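Local coordinates for FKBP-type peptidyl-prolyl cis-trans isomerase fkpA (PDB 1Q6H), which catalyses the cis-trans isomerisation of peptide bonds preceding proline and acts as a folding chaperone in the bacterial periplasm, at residues A[52-55]-A[56-60]; A[71-74]-A[75-79]. All coordinates share one frame; numbering follows the deposited sequence.

Contact 1. Residues A[52-55]-A[56-60]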
ATOM      1  N   ASP A  52      -0.923 -20.864  15.706  1.00 17.57           N
ATOM      2  CA  ASP A  52      -1.982 -21.866  15.552  1.00 17.19           C
ATOM      3  C   ASP A  52      -3.308 -21.182  15.278  1.00 16.00           C
ATOM      4  O   ASP A  52      -4.100 -21.626  14.455  1.00 14.60           O
ATOM      5  CB  ASP A  52      -2.113 -22.738  16.801  1.00 18.16           C
ATOM      6  CG  ASP A  52      -0.959 -23.738  16.958  1.00 19.30           C
ATOM      7  OD1 ASP A  52      -0.491 -24.320  15.946  1.00 20.73           O
ATOM      8  OD2 ASP A  52      -0.484 -24.010  18.073  1.00 20.83           O
ATOM      9  N   GLN A  53      -3.528 -20.087  15.981  1.00 14.91           N
ATOM     10  CA  GLN A  53      -4.722 -19.307  15.802  1.00 14.50           C
ATOM     11  C   GLN A  53      -4.663 -18.641  14.447  1.00 13.63           C
ATOM     12  O   GLN A  53      -5.674 -18.444  13.813  1.00 12.76           O
ATOM     13  CB  GLN A  53      -4.828 -18.251  16.903  1.00 14.93           C
ATOM     14  CG  GLN A  53      -5.186 -18.808  18.246  1.00 16.11           C
ATOM     15  CD  GLN A  53      -6.612 -19.305  18.341  1.00 16.81           C
ATOM     16  OE1 GLN A  53      -7.448 -18.999  17.477  1.00 15.98           O
ATOM     17  NE2 GLN A  53      -6.910 -20.046  19.415  1.00 16.73           N
ATOM     18  N   LEU A  54      -3.476 -18.253  14.006  1.00 14.02           N
ATOM     19  CA  LEU A  54      -3.379 -17.597  12.706  1.00 14.50           C
ATOM     20  C   LEU A  54      -3.827 -18.556  11.606  1.00 14.40           C
ATOM     21  O   LEU A  54      -4.624 -18.184  10.769  1.00 11.53           O
ATOM     22  CB  LEU A  54      -1.985 -17.036  12.448  1.00 15.50           C
ATOM     23  CG  LEU A  54      -1.959 -16.041  11.285  1.00 17.35           C
ATOM     24  CD1 LEU A  54      -0.885 -15.002  11.394  1.00 19.89           C
ATOM     25  CD2 LEU A  54      -1.818 -16.799   9.988  1.00 19.12           C
ATOM     26  N   ILE A  55      -3.389 -19.807  11.669  1.00 13.57           N
ATOM     27  CA  ILE A  55      -3.797 -20.785  10.668  1.00 14.95           C
ATOM     28  C   ILE A  55      -5.293 -21.144  10.813  1.00 13.33           C
ATOM     29  O   ILE A  55      -5.960 -21.355   9.824  1.00 12.45           O
ATOM     30  CB  ILE A  55      -2.867 -22.046  10.671  1.00 16.64           C
ATOM     31  CG1 ILE A  55      -1.456 -21.664  10.251  1.00 18.64           C
ATOM     32  CG2 ILE A  55      -3.371 -23.121   9.691  1.00 18.49           C
ATOM     33  CD1 ILE A  55      -1.305 -21.069   8.829  1.00 20.98           C
ATOM     34  N   ALA A  56      -5.817 -21.173  12.032  1.00 12.81           N
ATOM     35  CA  ALA A  56      -7.247 -21.444  12.247  1.00 12.13           C
ATOM     36  C   ALA A  56      -8.101 -20.315  11.609  1.00 11.70           C
ATOM     37  O   ALA A  56      -9.109 -20.566  10.986  1.00 10.78           O
ATOM     38  CB  ALA A  56      -7.539 -21.566  13.710  1.00 12.77           C
ATOM     39  N   GLY A  57      -7.673 -19.071  11.749  1.00 10.26           N
ATOM     40  CA  GLY A  57      -8.354 -17.984  11.084  1.00  9.92           C
ATOM     41  C   GLY A  57      -8.351 -18.140   9.570  1.00 10.83           C
ATOM     42  O   GLY A  57      -9.368 -17.921   8.898  1.00 10.11           O
ATOM     43  N   VAL A  58      -7.211 -18.512   9.003  1.00 10.02           N
ATOM     44  CA  VAL A  58      -7.172 -18.713   7.564  1.00 10.07           C
ATOM     45  C   VAL A  58      -8.179 -19.780   7.165  1.00 11.23           C
ATOM     46  O   VAL A  58      -9.007 -19.579   6.261  1.00 11.64           O
ATOM     47  CB  VAL A  58      -5.783 -19.153   7.060  1.00 10.35           C
ATOM     48  CG1 VAL A  58      -5.830 -19.386   5.550  1.00  9.95           C
ATOM     49  CG2 VAL A  58      -4.716 -18.134   7.453  1.00 10.16           C
ATOM     50  N   GLN A  59      -8.110 -20.915   7.838  1.00 12.15           N
ATOM     51  CA  GLN A  59      -8.972 -22.049   7.505  1.00 12.43           C
ATOM     52  C   GLN A  59     -10.465 -21.695   7.664  1.00 11.91           C
ATOM     53  O   GLN A  59     -11.295 -21.935   6.748  1.00 11.24           O
ATOM     54  CB  GLN A  59      -8.598 -23.257   8.379  1.00 12.73           C
ATOM     55  CG  GLN A  59      -7.176 -23.828   8.095  1.00 15.28           C
ATOM     56  CD  GLN A  59      -6.644 -24.759   9.183  1.00 16.49           C
ATOM     57  OE1 GLN A  59      -5.731 -25.556   8.930  1.00 18.99           O
ATOM     58  NE2 GLN A  59      -7.188 -24.654  10.383  1.00 15.74           N
ATOM     59  N   ASP A  60     -10.810 -21.146   8.825  1.00 11.09           N
ATOM     60  CA  ASP A  60     -12.209 -20.821   9.131  1.00 11.77           C
ATOM     61  C   ASP A  60     -12.767 -19.804   8.099  1.00 11.48           C
ATOM     62  O   ASP A  60     -13.839 -19.993   7.523  1.00 10.46           O
ATOM     63  CB  ASP A  60     -12.347 -20.270  10.561  1.00 10.88           C
ATOM     64  CG  ASP A  60     -12.059 -21.294  11.639  1.00 12.78           C
ATOM     65  OD1 ASP A  60     -11.978 -22.500  11.334  1.00 13.58           O
ATOM     66  OD2 ASP A  60     -11.913 -20.983  12.849  1.00 12.19           O
TER
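Four successive i to i+4 backbone bonds join D52-I55 to A56-D60 within the short helix 51-62. A56 N donates to D52 O, G57 N to Q53 O at 2.9 Å, V58 N to L54 O, and Q59 N to I55 O, the last with an N-H...O angle of 169°. Just upstream, D50 OD1 accepts a hydrogen bond from Q53 N and a weak one from D52 N.

One apolar pair bridges successive turns: L54 CD2 meets V58 CG2 at 4.1 Å, the two side chains crossing obliquely. V58 CG1 lies anti to the backbone N (chi1 178°), which turns CG2 back over the preceding turn, 3.3 Å from L54 O. L54 also touches M35 and L39 of helix 19-43 and F62 of the second subunit, whose M35 packs on V58.

The mixed contact is I55 with Q59. Extended beyond CG, the glutamine sets its amide beside the methyl I55 CG2, with OE1 3.5 Å from that carbon, while Q59 CG lies 3.3 Å from I55 O. Q59 OE1 also receives a weak hydrogen bond from Q59 NE2 of the second subunit, and F62 of that subunit packs on I55. At the next residue, D60 OD2 is shared between a salt bridge to K67 and a hydrogen bond with Y25 OH of the second subunit.

With the amides of A56 to D60 bonded along the helix, this segment presents leucine, valine and isoleucine carbons, edged by polar groups, to the dimer interface of the N-terminal domain.

Contact 2. Residues A[71-74]-A[75-79]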
ATOM      1  N   GLN A  71     -16.827  -7.139  10.446  1.00 13.43           N
ATOM      2  CA  GLN A  71     -16.721  -5.960  11.315  1.00 14.70           C
ATOM      3  C   GLN A  71     -15.721  -6.200  12.464  1.00 13.09           C
ATOM      4  O   GLN A  71     -14.902  -5.335  12.814  1.00 12.42           O
ATOM      5  CB  GLN A  71     -18.088  -5.584  11.877  1.00 16.77           C
ATOM      6  CG  GLN A  71     -17.994  -4.611  13.043  1.00 20.79           C
ATOM      7  CD  GLN A  71     -19.198  -4.689  13.959  1.00 25.31           C
ATOM      8  OE1 GLN A  71     -19.376  -5.686  14.683  1.00 28.88           O
ATOM      9  NE2 GLN A  71     -20.029  -3.644  13.939  1.00 24.79           N
ATOM     10  N   GLU A  72     -15.776  -7.387  13.033  1.00 11.92           N
ATOM     11  CA  GLU A  72     -14.933  -7.709  14.149  1.00 12.94           C
ATOM     12  C   GLU A  72     -13.475  -7.852  13.684  1.00 12.15           C
ATOM     13  O   GLU A  72     -12.580  -7.392  14.365  1.00 11.10           O
ATOM     14  CB  GLU A  72     -15.426  -8.968  14.828  1.00 13.56           C
ATOM     15  CG  GLU A  72     -16.747  -8.752  15.520  1.00 17.20           C
ATOM     16  CD  GLU A  72     -17.468 -10.044  15.888  1.00 19.27           C
ATOM     17  OE1 GLU A  72     -17.308 -11.088  15.202  1.00 16.67           O
ATOM     18  OE2 GLU A  72     -18.224  -9.996  16.888  1.00 22.94           O
ATOM     19  N   ILE A  73     -13.260  -8.488  12.532  1.00 11.34           N
ATOM     20  CA  ILE A  73     -11.931  -8.600  11.960  1.00 11.74           C
ATOM     21  C   ILE A  73     -11.315  -7.206  11.834  1.00 13.61           C
ATOM     22  O   ILE A  73     -10.185  -6.988  12.292  1.00 12.07           O
ATOM     23  CB  ILE A  73     -11.979  -9.259  10.604  1.00 10.65           C
ATOM     24  CG1 ILE A  73     -12.258 -10.758  10.746  1.00  9.81           C
ATOM     25  CG2 ILE A  73     -10.695  -9.029   9.860  1.00 11.23           C
ATOM     26  CD1 ILE A  73     -12.237 -11.460   9.463  1.00 11.90           C
ATOM     27  N   GLU A  74     -12.051  -6.275  11.211  1.00 12.52           N
ATOM     28  CA  GLU A  74     -11.542  -4.933  11.031  1.00 13.35           C
ATOM     29  C   GLU A  74     -11.262  -4.256  12.373  1.00 13.10           C
ATOM     30  O   GLU A  74     -10.233  -3.628  12.538  1.00 13.86           O
ATOM     31  CB  GLU A  74     -12.490  -4.037  10.210  1.00 14.96           C
ATOM     32  CG  GLU A  74     -11.744  -2.851   9.608  1.00 17.59           C
ATOM     33  CD  GLU A  74     -12.556  -1.562   9.486  1.00 20.73           C
ATOM     34  OE1 GLU A  74     -13.666  -1.588   8.919  1.00 19.09           O
ATOM     35  OE2 GLU A  74     -12.048  -0.501   9.936  1.00 24.09           O
ATOM     36  N   GLN A  75     -12.176  -4.352  13.324  1.00 12.55           N
ATOM     37  CA  GLN A  75     -11.938  -3.707  14.611  1.00 14.00           C
ATOM     38  C   GLN A  75     -10.684  -4.280  15.293  1.00 12.95           C
ATOM     39  O   GLN A  75      -9.859  -3.544  15.845  1.00 11.71           O
ATOM     40  CB  GLN A  75     -13.155  -3.856  15.512  1.00 15.39           C
ATOM     41  CG  GLN A  75     -13.030  -3.140  16.858  1.00 19.20           C
ATOM     42  CD  GLN A  75     -12.337  -3.988  17.931  1.00 22.59           C
ATOM     43  OE1 GLN A  75     -12.506  -5.216  17.967  1.00 25.24           O
ATOM     44  NE2 GLN A  75     -11.568  -3.334  18.811  1.00 23.19           N
ATOM     45  N   THR A  76     -10.541  -5.594  15.224  1.00 11.95           N
ATOM     46  CA  THR A  76      -9.411  -6.256  15.841  1.00 11.12           C
ATOM     47  C   THR A  76      -8.130  -5.799  15.161  1.00 11.69           C
ATOM     48  O   THR A  76      -7.170  -5.385  15.810  1.00 11.17           O
ATOM     49  CB  THR A  76      -9.585  -7.749  15.735  1.00 10.71           C
ATOM     50  OG1 THR A  76     -10.759  -8.149  16.455  1.00  7.21           O
ATOM     51  CG2 THR A  76      -8.449  -8.473  16.421  1.00  9.26           C
ATOM     52  N   LEU A  77      -8.123  -5.807  13.845  1.00 11.33           N
ATOM     53  CA  LEU A  77      -6.930  -5.377  13.143  1.00 11.01           C
ATOM     54  C   LEU A  77      -6.599  -3.910  13.340  1.00 11.69           C
ATOM     55  O   LEU A  77      -5.423  -3.551  13.324  1.00  9.57           O
ATOM     56  CB  LEU A  77      -6.985  -5.707  11.662  1.00 11.48           C
ATOM     57  CG  LEU A  77      -7.090  -7.194  11.341  1.00 11.63           C
ATOM     58  CD1 LEU A  77      -7.050  -7.372   9.866  1.00 12.27           C
ATOM     59  CD2 LEU A  77      -6.005  -7.997  12.000  1.00 12.85           C
ATOM     60  N   GLN A  78      -7.587  -3.044  13.526  1.00 11.75           N
ATOM     61  CA  GLN A  78      -7.232  -1.644  13.740  1.00 12.72           C
ATOM     62  C   GLN A  78      -6.560  -1.516  15.094  1.00 11.83           C
ATOM     63  O   GLN A  78      -5.604  -0.777  15.256  1.00 11.51           O
ATOM     64  CB  GLN A  78      -8.440  -0.722  13.672  1.00 13.66           C
ATOM     65  CG  GLN A  78      -8.879  -0.452  12.261  1.00 17.40           C
ATOM     66  CD  GLN A  78      -9.953   0.592  12.192  1.00 19.36           C
ATOM     67  OE1 GLN A  78      -9.926   1.582  12.939  1.00 21.87           O
ATOM     68  NE2 GLN A  78     -10.895   0.397  11.291  1.00 20.76           N
ATOM     69  N   ALA A  79      -7.078  -2.233  16.072  1.00 12.11           N
ATOM     70  CA  ALA A  79      -6.494  -2.193  17.392  1.00 12.98           C
ATOM     71  C   ALA A  79      -5.074  -2.765  17.315  1.00 13.55           C
ATOM     72  O   ALA A  79      -4.137  -2.190  17.886  1.00 13.03           O
ATOM     73  CB  ALA A  79      -7.380  -2.948  18.410  1.00 12.32           C
TER
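Q71 O receives the amide of Q75 at 2.9 Å, the first of four i to i+4 bonds that link Q71-E74 to Q75-A79 near the start of the long helix 70-112. Q75 CB rests 3.5 Å from the same carbonyl oxygen.

At E72 the backbone oxygen is gripped twice. T76 N approaches at 2.9 Å, tilted 20° from the carbonyl plane, and the hydroxyl T76 OG1 donates a second bond, also 2.9 Å long, from 39° out of that plane. OG1 stands anti to the carbonyl carbon of its own residue (chi1 -63°), a setting that folds the hydroxyl back over the preceding turn. The bond gives the hydroxyl of the buried T76 an acceptor within its own helix. The carboxylate of E72 turns the other way along the chain, where OE1 accepts a hydrogen bond from S69 N, just before helix 70-112.

I73 and L77 form the apolar ridge. Lying side by side and pointing the same way, they meet through I73 CG2 and L77 CD1 at 4.0 Å, and L77 CG comes within 3.2 Å of I73 O, which accepts L77 N at 2.8 Å. This face belongs to the dimer: A29 of the second subunit packs on I73, and A26 of that subunit on both T76 and L77.

E74 O accepts the amide of Q78 at 2.9 Å. The side chains of E74 and Q78 are exposed, and the approach of their ends as modelled is doubtful.

Overall arrangement
From the N terminus, helix 19-43 leads into helix 51-62, which holds contact 1, and a short connection then turns the chain into helix 70-112, whose first turns hold contact 2. The two contacts follow in series, neither nesting nor crossing; each is a local helical contact and closes no loop. Their centres lie 16 Å apart and their nearest atoms about 7 Å, without touching. Both belong to the N-terminal domain and both pack against the second subunit. Helix 70-112 then runs on toward the antiparallel sheet of the FKBP domain, linking the dimer region to the isomerase domain.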